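Local coordinates for protein beta-1,4-galactanase (Thielavia heterothallica, PDB 1HJS) that hydrolyses beta-1,4-galactosidic linkages in type I arabinogalactans as a glycoside hydrolase of family 53, at residues A37-N51 with A72-W86. Residues are numbered along the deposited sequence; the frame is centred on the assembly and turned at random.
With SO4 (sulfate ion), chain F; SO4 (sulfate ion), chain H.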
ATOM      1  N   ALA A  37      -2.409 -14.675  -9.544  1.00 13.08           N
ATOM      2  CA  ALA A  37      -1.744 -14.611 -10.838  1.00 13.61           C
ATOM      3  C   ALA A  37      -2.696 -14.997 -11.967  1.00 14.21           C
ATOM      4  O   ALA A  37      -2.704 -14.366 -13.021  1.00 14.22           O
ATOM      5  CB  ALA A  37      -0.522 -15.531 -10.847  1.00 13.49           C
ATOM      6  N   ALA A  38      -3.500 -16.029 -11.736  1.00 14.07           N
ATOM      7  CA  ALA A  38      -4.443 -16.500 -12.746  1.00 14.68           C
ATOM      8  C   ALA A  38      -5.507 -15.457 -13.056  1.00 15.13           C
ATOM      9  O   ALA A  38      -6.073 -15.448 -14.152  1.00 14.63           O
ATOM     10  CB  ALA A  38      -5.103 -17.798 -12.284  1.00 15.40           C
ATOM     11  N   ASN A  39      -5.774 -14.573 -12.099  1.00 14.84           N
ATOM     12  CA  ASN A  39      -6.778 -13.539 -12.304  1.00 15.13           C
ATOM     13  C   ASN A  39      -6.242 -12.179 -12.753  1.00 15.01           C
ATOM     14  O   ASN A  39      -6.945 -11.169 -12.660  1.00 15.05           O
ATOM     15  CB  ASN A  39      -7.633 -13.376 -11.045  1.00 16.11           C
ATOM     16  CG  ASN A  39      -8.611 -14.521 -10.860  1.00 16.40           C
ATOM     17  OD1 ASN A  39      -8.255 -15.590 -10.354  1.00 17.54           O
ATOM     18  ND2 ASN A  39      -9.847 -14.309 -11.283  1.00 15.61           N
ATOM     19  N   GLY A  40      -5.003 -12.151 -13.239  1.00 14.45           N
ATOM     20  CA  GLY A  40      -4.440 -10.906 -13.738  1.00 13.88           C
ATOM     21  C   GLY A  40      -3.513 -10.111 -12.838  1.00 13.08           C
ATOM     22  O   GLY A  40      -2.872  -9.173 -13.297  1.00 13.25           O
ATOM     23  N   VAL A  41      -3.440 -10.463 -11.562  1.00 12.76           N
ATOM     24  CA  VAL A  41      -2.567  -9.742 -10.643  1.00 12.56           C
ATOM     25  C   VAL A  41      -1.111  -9.971 -11.048  1.00 12.61           C
ATOM     26  O   VAL A  41      -0.723 -11.100 -11.354  1.00 12.22           O
ATOM     27  CB  VAL A  41      -2.774 -10.225  -9.191  1.00 12.30           C
ATOM     28  CG1 VAL A  41      -1.781  -9.530  -8.257  1.00 12.33           C
ATOM     29  CG2 VAL A  41      -4.208  -9.930  -8.743  1.00 12.46           C
ATOM     30  N   ASN A  42      -0.307  -8.908 -11.066  1.00 12.56           N
ATOM     31  CA  ASN A  42       1.102  -9.059 -11.428  1.00 12.49           C
ATOM     32  C   ASN A  42       2.039  -8.546 -10.339  1.00 12.49           C
ATOM     33  O   ASN A  42       3.259  -8.663 -10.449  1.00 12.40           O
ATOM     34  CB  ASN A  42       1.410  -8.365 -12.766  1.00 13.08           C
ATOM     35  CG  ASN A  42       1.353  -6.840 -12.685  1.00 12.81           C
ATOM     36  OD1 ASN A  42       1.144  -6.255 -11.621  1.00 13.82           O
ATOM     37  ND2 ASN A  42       1.553  -6.193 -13.824  1.00 13.67           N
ATOM     38  N   THR A  43       1.462  -8.010  -9.268  1.00 12.20           N
ATOM     39  CA  THR A  43       2.256  -7.476  -8.169  1.00 11.74           C
ATOM     40  C   THR A  43       1.509  -7.594  -6.850  1.00 11.81           C
ATOM     41  O   THR A  43       0.304  -7.351  -6.788  1.00 10.90           O
ATOM     42  CB  THR A  43       2.574  -5.975  -8.383  1.00 12.39           C
ATOM     43  OG1 THR A  43       3.047  -5.764  -9.720  1.00 12.73           O
ATOM     44  CG2 THR A  43       3.640  -5.509  -7.386  1.00 11.45           C
ATOM     45  N   VAL A  44       2.222  -7.975  -5.798  1.00 11.22           N
ATOM     46  CA  VAL A  44       1.607  -8.070  -4.489  1.00 10.97           C
ATOM     47  C   VAL A  44       2.309  -7.115  -3.535  1.00 11.20           C
ATOM     48  O   VAL A  44       3.536  -6.972  -3.557  1.00 11.71           O
ATOM     49  CB  VAL A  44       1.649  -9.508  -3.903  1.00 11.31           C
ATOM     50  CG1 VAL A  44       0.720 -10.413  -4.700  1.00 11.13           C
ATOM     51  CG2 VAL A  44       3.078 -10.045  -3.909  1.00 11.51           C
ATOM     52  N   ARG A  45       1.507  -6.447  -2.716  1.00 10.60           N
ATOM     53  CA  ARG A  45       1.995  -5.496  -1.731  1.00 10.44           C
ATOM     54  C   ARG A  45       2.044  -6.212  -0.382  1.00 10.08           C
ATOM     55  O   ARG A  45       1.160  -7.016  -0.066  1.00 10.11           O
ATOM     56  CB  ARG A  45       1.031  -4.309  -1.679  1.00 10.43           C
ATOM     57  CG  ARG A  45       1.403  -3.168  -0.733  1.00 11.04           C
ATOM     58  CD  ARG A  45       0.339  -2.090  -0.897  1.00 11.79           C
ATOM     59  NE  ARG A  45       0.548  -0.862  -0.135  1.00 11.17           N
ATOM     60  CZ  ARG A  45      -0.091  -0.567   0.994  1.00 11.50           C
ATOM     61  NH1 ARG A  45      -0.968  -1.421   1.512  1.00 10.47           N
ATOM     62  NH2 ARG A  45       0.086   0.622   1.562  1.00 10.74           N
ATOM     63  N   GLN A  46       3.072  -5.919   0.411  1.00  9.86           N
ATOM     64  CA  GLN A  46       3.243  -6.551   1.715  1.00  9.90           C
ATOM     65  C   GLN A  46       3.712  -5.546   2.768  1.00 10.41           C
ATOM     66  O   GLN A  46       4.674  -4.802   2.545  1.00 10.10           O
ATOM     67  CB  GLN A  46       4.272  -7.686   1.607  1.00  9.93           C
ATOM     68  CG  GLN A  46       3.934  -8.719   0.543  1.00  9.92           C
ATOM     69  CD  GLN A  46       4.988  -9.805   0.410  1.00 10.49           C
ATOM     70  OE1 GLN A  46       4.894 -10.661  -0.467  1.00 11.16           O
ATOM     71  NE2 GLN A  46       5.995  -9.773   1.281  1.00  8.88           N
ATOM     72  N   ARG A  47       3.038  -5.519   3.913  1.00 10.16           N
ATOM     73  CA  ARG A  47       3.428  -4.602   4.976  1.00 10.40           C
ATOM     74  C   ARG A  47       4.544  -5.221   5.802  1.00 10.81           C
ATOM     75  O   ARG A  47       4.502  -6.406   6.138  1.00 10.88           O
ATOM     76  CB  ARG A  47       2.235  -4.265   5.884  1.00 10.24           C
ATOM     77  CG  ARG A  47       1.465  -5.469   6.412  1.00  9.47           C
ATOM     78  CD  ARG A  47       0.360  -5.039   7.381  1.00 10.27           C
ATOM     79  NE  ARG A  47      -0.560  -6.136   7.682  1.00  9.81           N
ATOM     80  CZ  ARG A  47      -1.574  -6.501   6.900  1.00 10.38           C
ATOM     81  NH1 ARG A  47      -1.816  -5.852   5.769  1.00  9.95           N
ATOM     82  NH2 ARG A  47      -2.331  -7.540   7.236  1.00 10.69           N
ATOM     83  N   VAL A  48       5.547  -4.411   6.122  1.00 11.01           N
ATOM     84  CA  VAL A  48       6.674  -4.880   6.910  1.00 11.57           C
ATOM     85  C   VAL A  48       6.753  -4.118   8.224  1.00 11.74           C
ATOM     86  O   VAL A  48       6.816  -2.891   8.234  1.00 11.67           O
ATOM     87  CB  VAL A  48       8.008  -4.682   6.154  1.00 11.48           C
ATOM     88  CG1 VAL A  48       9.173  -5.158   7.020  1.00 12.36           C
ATOM     89  CG2 VAL A  48       7.975  -5.435   4.835  1.00 12.18           C
ATOM     90  N   TRP A  49       6.734  -4.852   9.330  1.00 11.86           N
ATOM     91  CA  TRP A  49       6.843  -4.248  10.647  1.00 12.10           C
ATOM     92  C   TRP A  49       8.230  -4.594  11.182  1.00 13.03           C
ATOM     93  O   TRP A  49       8.802  -5.626  10.826  1.00 13.09           O
ATOM     94  CB  TRP A  49       5.735  -4.767  11.572  1.00 12.10           C
ATOM     95  CG  TRP A  49       4.357  -4.299  11.153  1.00 11.56           C
ATOM     96  CD1 TRP A  49       4.057  -3.398  10.163  1.00 12.24           C
ATOM     97  CD2 TRP A  49       3.102  -4.691  11.726  1.00 11.54           C
ATOM     98  NE1 TRP A  49       2.694  -3.207  10.088  1.00 11.19           N
ATOM     99  CE2 TRP A  49       2.086  -3.987  11.035  1.00 12.20           C
ATOM    100  CE3 TRP A  49       2.737  -5.568  12.757  1.00 11.64           C
ATOM    101  CZ2 TRP A  49       0.725  -4.135  11.343  1.00 12.24           C
ATOM    102  CZ3 TRP A  49       1.380  -5.715  13.064  1.00 12.40           C
ATOM    103  CH2 TRP A  49       0.395  -5.000  12.358  1.00 11.84           C
ATOM    104  N   VAL A  50       8.769  -3.727  12.032  1.00 13.46           N
ATOM    105  CA  VAL A  50      10.113  -3.912  12.565  1.00 13.36           C
ATOM    106  C   VAL A  50      10.301  -5.106  13.496  1.00 14.49           C
ATOM    107  O   VAL A  50      11.032  -6.045  13.158  1.00 14.90           O
ATOM    108  CB  VAL A  50      10.586  -2.622  13.265  1.00 12.88           C
ATOM    109  CG1 VAL A  50      12.000  -2.798  13.795  1.00 12.37           C
ATOM    110  CG2 VAL A  50      10.517  -1.461  12.280  1.00 12.77           C
ATOM    111  N   ASN A  51       9.664  -5.076  14.661  1.00 14.97           N
ATOM    112  CA  ASN A  51       9.775  -6.176  15.621  1.00 17.09           C
ATOM    113  C   ASN A  51       8.451  -6.556  16.268  1.00 17.13           C
ATOM    114  O   ASN A  51       8.323  -6.532  17.491  1.00 17.82           O
ATOM    115  CB  ASN A  51      10.771  -5.824  16.727  1.00 18.99           C
ATOM    116  CG  ASN A  51      12.203  -6.042  16.309  1.00 21.04           C
ATOM    117  OD1 ASN A  51      12.606  -7.167  16.004  1.00 22.80           O
ATOM    118  ND2 ASN A  51      12.989  -4.968  16.295  1.00 22.14           N
ATOM    119  N   ALA A  72       5.358 -17.480  -8.228  1.00 15.05           N
ATOM    120  CA  ALA A  72       4.109 -17.395  -8.979  1.00 15.26           C
ATOM    121  C   ALA A  72       4.226 -16.352 -10.091  1.00 15.51           C
ATOM    122  O   ALA A  72       3.255 -16.071 -10.798  1.00 15.84           O
ATOM    123  CB  ALA A  72       2.955 -17.044  -8.046  1.00 15.25           C
ATOM    124  N   GLY A  73       5.420 -15.781 -10.235  1.00 15.01           N
ATOM    125  CA  GLY A  73       5.651 -14.784 -11.269  1.00 15.08           C
ATOM    126  C   GLY A  73       5.143 -13.397 -10.916  1.00 14.79           C
ATOM    127  O   GLY A  73       4.944 -12.555 -11.792  1.00 15.18           O
ATOM    128  N   LEU A  74       4.953 -13.150  -9.626  1.00 14.36           N
ATOM    129  CA  LEU A  74       4.448 -11.864  -9.155  1.00 14.13           C
ATOM    130  C   LEU A  74       5.543 -10.954  -8.614  1.00 13.77           C
ATOM    131  O   LEU A  74       6.438 -11.407  -7.907  1.00 13.78           O
ATOM    132  CB  LEU A  74       3.406 -12.085  -8.054  1.00 13.76           C
ATOM    133  CG  LEU A  74       2.187 -12.953  -8.382  1.00 14.27           C
ATOM    134  CD1 LEU A  74       1.362 -13.192  -7.119  1.00 13.72           C
ATOM    135  CD2 LEU A  74       1.348 -12.266  -9.448  1.00 14.01           C
ATOM    136  N   GLY A  75       5.463  -9.671  -8.951  1.00 13.77           N
ATOM    137  CA  GLY A  75       6.438  -8.719  -8.445  1.00 13.26           C
ATOM    138  C   GLY A  75       6.072  -8.418  -7.002  1.00 12.97           C
ATOM    139  O   GLY A  75       4.946  -8.680  -6.580  1.00 12.88           O
ATOM    140  N   VAL A  76       7.009  -7.868  -6.239  1.00 12.61           N
ATOM    141  CA  VAL A  76       6.748  -7.561  -4.838  1.00 12.65           C
ATOM    142  C   VAL A  76       6.931  -6.082  -4.503  1.00 12.43           C
ATOM    143  O   VAL A  76       7.918  -5.457  -4.887  1.00 12.38           O
ATOM    144  CB  VAL A  76       7.652  -8.410  -3.917  1.00 13.10           C
ATOM    145  CG1 VAL A  76       7.397  -8.060  -2.450  1.00 14.23           C
ATOM    146  CG2 VAL A  76       7.382  -9.890  -4.162  1.00 13.92           C
ATOM    147  N   TYR A  77       5.956  -5.544  -3.779  1.00 11.99           N
ATOM    148  CA  TYR A  77       5.940  -4.152  -3.345  1.00 11.74           C
ATOM    149  C   TYR A  77       6.046  -4.205  -1.820  1.00 11.75           C
ATOM    150  O   TYR A  77       5.117  -4.631  -1.135  1.00 11.29           O
ATOM    151  CB  TYR A  77       4.621  -3.517  -3.826  1.00 11.68           C
ATOM    152  CG  TYR A  77       4.153  -2.197  -3.218  1.00 11.18           C
ATOM    153  CD1 TYR A  77       4.830  -1.572  -2.169  1.00 10.90           C
ATOM    154  CD2 TYR A  77       2.963  -1.617  -3.663  1.00 11.75           C
ATOM    155  CE1 TYR A  77       4.317  -0.398  -1.569  1.00 12.03           C
ATOM    156  CE2 TYR A  77       2.447  -0.462  -3.079  1.00 11.38           C
ATOM    157  CZ  TYR A  77       3.121   0.138  -2.033  1.00 11.53           C
ATOM    158  OH  TYR A  77       2.554   1.233  -1.427  1.00 12.29           O
ATOM    159  N   ILE A  78       7.200  -3.803  -1.302  1.00 11.05           N
ATOM    160  CA  ILE A  78       7.441  -3.798   0.137  1.00 11.37           C
ATOM    161  C   ILE A  78       7.003  -2.468   0.744  1.00 10.99           C
ATOM    162  O   ILE A  78       7.446  -1.403   0.324  1.00 10.48           O
ATOM    163  CB  ILE A  78       8.942  -4.024   0.452  1.00 11.64           C
ATOM    164  CG1 ILE A  78       9.334  -5.463   0.105  1.00 11.27           C
ATOM    165  CG2 ILE A  78       9.228  -3.713   1.920  1.00 10.44           C
ATOM    166  CD1 ILE A  78       8.668  -6.523   0.974  1.00 11.41           C
ATOM    167  N   ASP A  79       6.131  -2.546   1.742  1.00 10.92           N
ATOM    168  CA  ASP A  79       5.621  -1.360   2.418  1.00 10.70           C
ATOM    169  C   ASP A  79       6.154  -1.298   3.845  1.00 10.26           C
ATOM    170  O   ASP A  79       5.620  -1.943   4.742  1.00  9.29           O
ATOM    171  CB  ASP A  79       4.086  -1.398   2.414  1.00 11.63           C
ATOM    172  CG  ASP A  79       3.455  -0.286   3.244  1.00 12.41           C
ATOM    173  OD1 ASP A  79       4.148   0.691   3.593  1.00 12.50           O
ATOM    174  OD2 ASP A  79       2.245  -0.394   3.534  1.00 13.22           O
ATOM    175  N   PHE A  80       7.230  -0.539   4.043  1.00 10.22           N
ATOM    176  CA  PHE A  80       7.814  -0.388   5.371  1.00  9.87           C
ATOM    177  C   PHE A  80       6.947   0.539   6.205  1.00 10.11           C
ATOM    178  O   PHE A  80       6.748   1.696   5.831  1.00 10.19           O
ATOM    179  CB  PHE A  80       9.214   0.239   5.295  1.00 10.17           C
ATOM    180  CG  PHE A  80      10.285  -0.695   4.819  1.00 10.38           C
ATOM    181  CD1 PHE A  80      10.592  -1.847   5.534  1.00 11.04           C
ATOM    182  CD2 PHE A  80      11.016  -0.399   3.669  1.00 11.66           C
ATOM    183  CE1 PHE A  80      11.619  -2.696   5.115  1.00 11.15           C
ATOM    184  CE2 PHE A  80      12.051  -1.246   3.238  1.00 11.68           C
ATOM    185  CZ  PHE A  80      12.350  -2.392   3.964  1.00 11.28           C
ATOM    186  N   HIS A  81       6.428   0.039   7.323  1.00 10.20           N
ATOM    187  CA  HIS A  81       5.622   0.875   8.206  1.00 10.64           C
ATOM    188  C   HIS A  81       6.527   1.589   9.210  1.00 10.96           C
ATOM    189  O   HIS A  81       6.106   2.541   9.870  1.00 11.33           O
ATOM    190  CB  HIS A  81       4.585   0.040   8.972  1.00 10.20           C
ATOM    191  CG  HIS A  81       3.362  -0.290   8.173  1.00 10.18           C
ATOM    192  ND1 HIS A  81       2.098  -0.308   8.724  1.00 10.16           N
ATOM    193  CD2 HIS A  81       3.207  -0.616   6.868  1.00 10.39           C
ATOM    194  CE1 HIS A  81       1.218  -0.628   7.790  1.00 10.31           C
ATOM    195  NE2 HIS A  81       1.865  -0.820   6.655  1.00  9.94           N
ATOM    196  N   TYR A  82       7.776   1.134   9.311  1.00 11.03           N
ATOM    197  CA  TYR A  82       8.730   1.712  10.252  1.00 10.98           C
ATOM    198  C   TYR A  82       8.088   1.849  11.626  1.00 11.33           C
ATOM    199  O   TYR A  82       8.109   2.917  12.248  1.00 10.47           O
ATOM    200  CB  TYR A  82       9.228   3.077   9.760  1.00 10.75           C
ATOM    201  CG  TYR A  82      10.057   3.006   8.488  1.00 10.86           C
ATOM    202  CD1 TYR A  82      11.069   2.054   8.345  1.00 10.94           C
ATOM    203  CD2 TYR A  82       9.861   3.916   7.446  1.00 10.57           C
ATOM    204  CE1 TYR A  82      11.868   2.013   7.200  1.00 11.08           C
ATOM    205  CE2 TYR A  82      10.658   3.883   6.294  1.00 10.59           C
ATOM    206  CZ  TYR A  82      11.660   2.928   6.184  1.00 11.13           C
ATOM    207  OH  TYR A  82      12.469   2.901   5.071  1.00 11.40           O
ATOM    208  N   SER A  83       7.512   0.742  12.080  1.00 11.16           N
ATOM    209  CA  SER A  83       6.854   0.657  13.373  1.00 11.84           C
ATOM    210  C   SER A  83       6.735  -0.825  13.683  1.00 12.08           C
ATOM    211  O   SER A  83       6.923  -1.655  12.796  1.00 12.63           O
ATOM    212  CB  SER A  83       5.457   1.284  13.306  1.00 11.66           C
ATOM    213  OG  SER A  83       4.818   1.222  14.572  1.00 11.18           O
ATOM    214  N   ASP A  84       6.445  -1.168  14.936  1.00 12.75           N
ATOM    215  CA  ASP A  84       6.284  -2.575  15.289  1.00 12.56           C
ATOM    216  C   ASP A  84       4.834  -2.962  15.048  1.00 12.32           C
ATOM    217  O   ASP A  84       4.475  -4.133  15.151  1.00 11.98           O
ATOM    218  CB  ASP A  84       6.609  -2.836  16.761  1.00 12.77           C
ATOM    219  CG  ASP A  84       8.069  -2.620  17.090  1.00 13.57           C
ATOM    220  OD1 ASP A  84       8.930  -2.905  16.232  1.00 13.45           O
ATOM    221  OD2 ASP A  84       8.348  -2.182  18.222  1.00 13.50           O
ATOM    222  N   THR A  85       4.007  -1.973  14.723  1.00 12.36           N
ATOM    223  CA  THR A  85       2.587  -2.219  14.490  1.00 12.49           C
ATOM    224  C   THR A  85       2.021  -1.294  13.404  1.00 12.59           C
ATOM    225  O   THR A  85       2.766  -0.550  12.766  1.00 12.26           O
ATOM    226  CB  THR A  85       1.795  -2.031  15.811  1.00 13.22           C
ATOM    227  OG1 THR A  85       0.452  -2.498  15.644  1.00 14.45           O
ATOM    228  CG2 THR A  85       1.778  -0.566  16.218  1.00 13.14           C
ATOM    229  N   TRP A  86       0.704  -1.346  13.205  1.00 12.08           N
ATOM    230  CA  TRP A  86       0.031  -0.538  12.188  1.00 11.99           C
ATOM    231  C   TRP A  86       0.435   0.930  12.184  1.00 11.93           C
ATOM    232  O   TRP A  86       0.366   1.607  13.209  1.00 12.16           O
ATOM    233  CB  TRP A  86      -1.493  -0.591  12.361  1.00 11.92           C
ATOM    234  CG  TRP A  86      -2.088  -1.966  12.366  1.00 12.24           C
ATOM    235  CD1 TRP A  86      -2.430  -2.710  13.457  1.00 13.18           C
ATOM    236  CD2 TRP A  86      -2.404  -2.760  11.220  1.00 12.67           C
ATOM    237  NE1 TRP A  86      -2.945  -3.927  13.061  1.00 12.34           N
ATOM    238  CE2 TRP A  86      -2.938  -3.982  11.692  1.00 12.82           C
ATOM    239  CE3 TRP A  86      -2.288  -2.560   9.839  1.00 12.13           C
ATOM    240  CZ2 TRP A  86      -3.354  -4.999  10.829  1.00 12.83           C
ATOM    241  CZ3 TRP A  86      -2.703  -3.573   8.980  1.00 13.21           C
ATOM    242  CH2 TRP A  86      -3.229  -4.776   9.481  1.00 12.92           C
TER
HETATM  243  S   SO4 F 701      15.988  -3.422  15.027  1.00 44.83           S
HETATM  244  O1  SO4 F 701      15.900  -2.721  13.568  1.00 44.53           O
HETATM  245  O2  SO4 F 701      17.366  -3.244  15.449  1.00 44.47           O
HETATM  246  O3  SO4 F 701      15.130  -2.869  15.843  1.00 44.37           O
HETATM  247  O4  SO4 F 701      15.765  -4.814  14.729  1.00 44.45           O
HETATM  248  S   SO4 H 703       2.149  -7.829 -17.324  1.00 57.00           S
HETATM  249  O1  SO4 H 703       2.298  -8.013 -18.928  1.00 57.37           O
HETATM  250  O2  SO4 H 703       2.026  -6.399 -17.127  1.00 57.12           O
HETATM  251  O3  SO4 H 703       1.119  -8.498 -16.896  1.00 57.19           O
HETATM  252  O4  SO4 H 703       3.425  -8.270 -16.826  1.00 57.45           O
HETATM  253  O   HOH W   1       2.787   2.001   1.062  1.00 10.84           O
HETATM  254  O   HOH W   2       9.113  -1.424   8.812  1.00  8.79           O
HETATM  255  O   HOH W   3      11.618  -2.975  17.469  1.00 12.40           O
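Strands 43-48 and 75-80 are neighbours in the eight-stranded TIM barrel, joined by helix 59-71 as one beta-alpha-beta unit; Val44, Gln46 and Val48 pair with Val76, Ile78 and Phe80 on the helix-facing side, while Arg45 and Arg47 pair with Tyr77 and Asp79 toward the barrel interior. The parallel ladder runs from Gly75 N to Asn42 O (2.8 Å) through to His81 N on Val48 O (3.1 Å). With CG anti to the backbone N and the chain extended, Arg45 lies along Tyr77: CG makes a CH-pi contact 3.6 Å from the ring centroid, and NE gives Tyr77 OH a hydrogen bond in the guanidinium plane (3.2 Å, N-H...O 174°). Asp79 OD2 instead lies over a guanidinium face, 3.1 Å from Arg45 NH2, so that pairing is by charge alone. Asp8 forms a salt bridge with Arg45 NH1, and Glu245, probably the nucleophile, one with NH2. On the helix side, Val48 CG2 packs on Ile78 CG2 at 3.6 Å. Past the strand ends, the Trp49 six-membered ring meets the Trp86 five-membered ring edge-to-face (CZ2 to CD2 3.4 Å, planes at 77°), while Thr85 CA makes a CH-pi contact over the face of the Trp49 six-membered ring, 9° off its normal. Trp49 NE1 lies over a His81 ring face. Replacing Trp49 by an alanine would probably strip the Trp86 face of its edge partner and open a gap beside His81 and Thr85. The buried Arg45 guanidinium, held by Asp79, Asp8 and Glu245 and fixed in rotation by Tyr77 OH, thus places its charge beside the catalytic site.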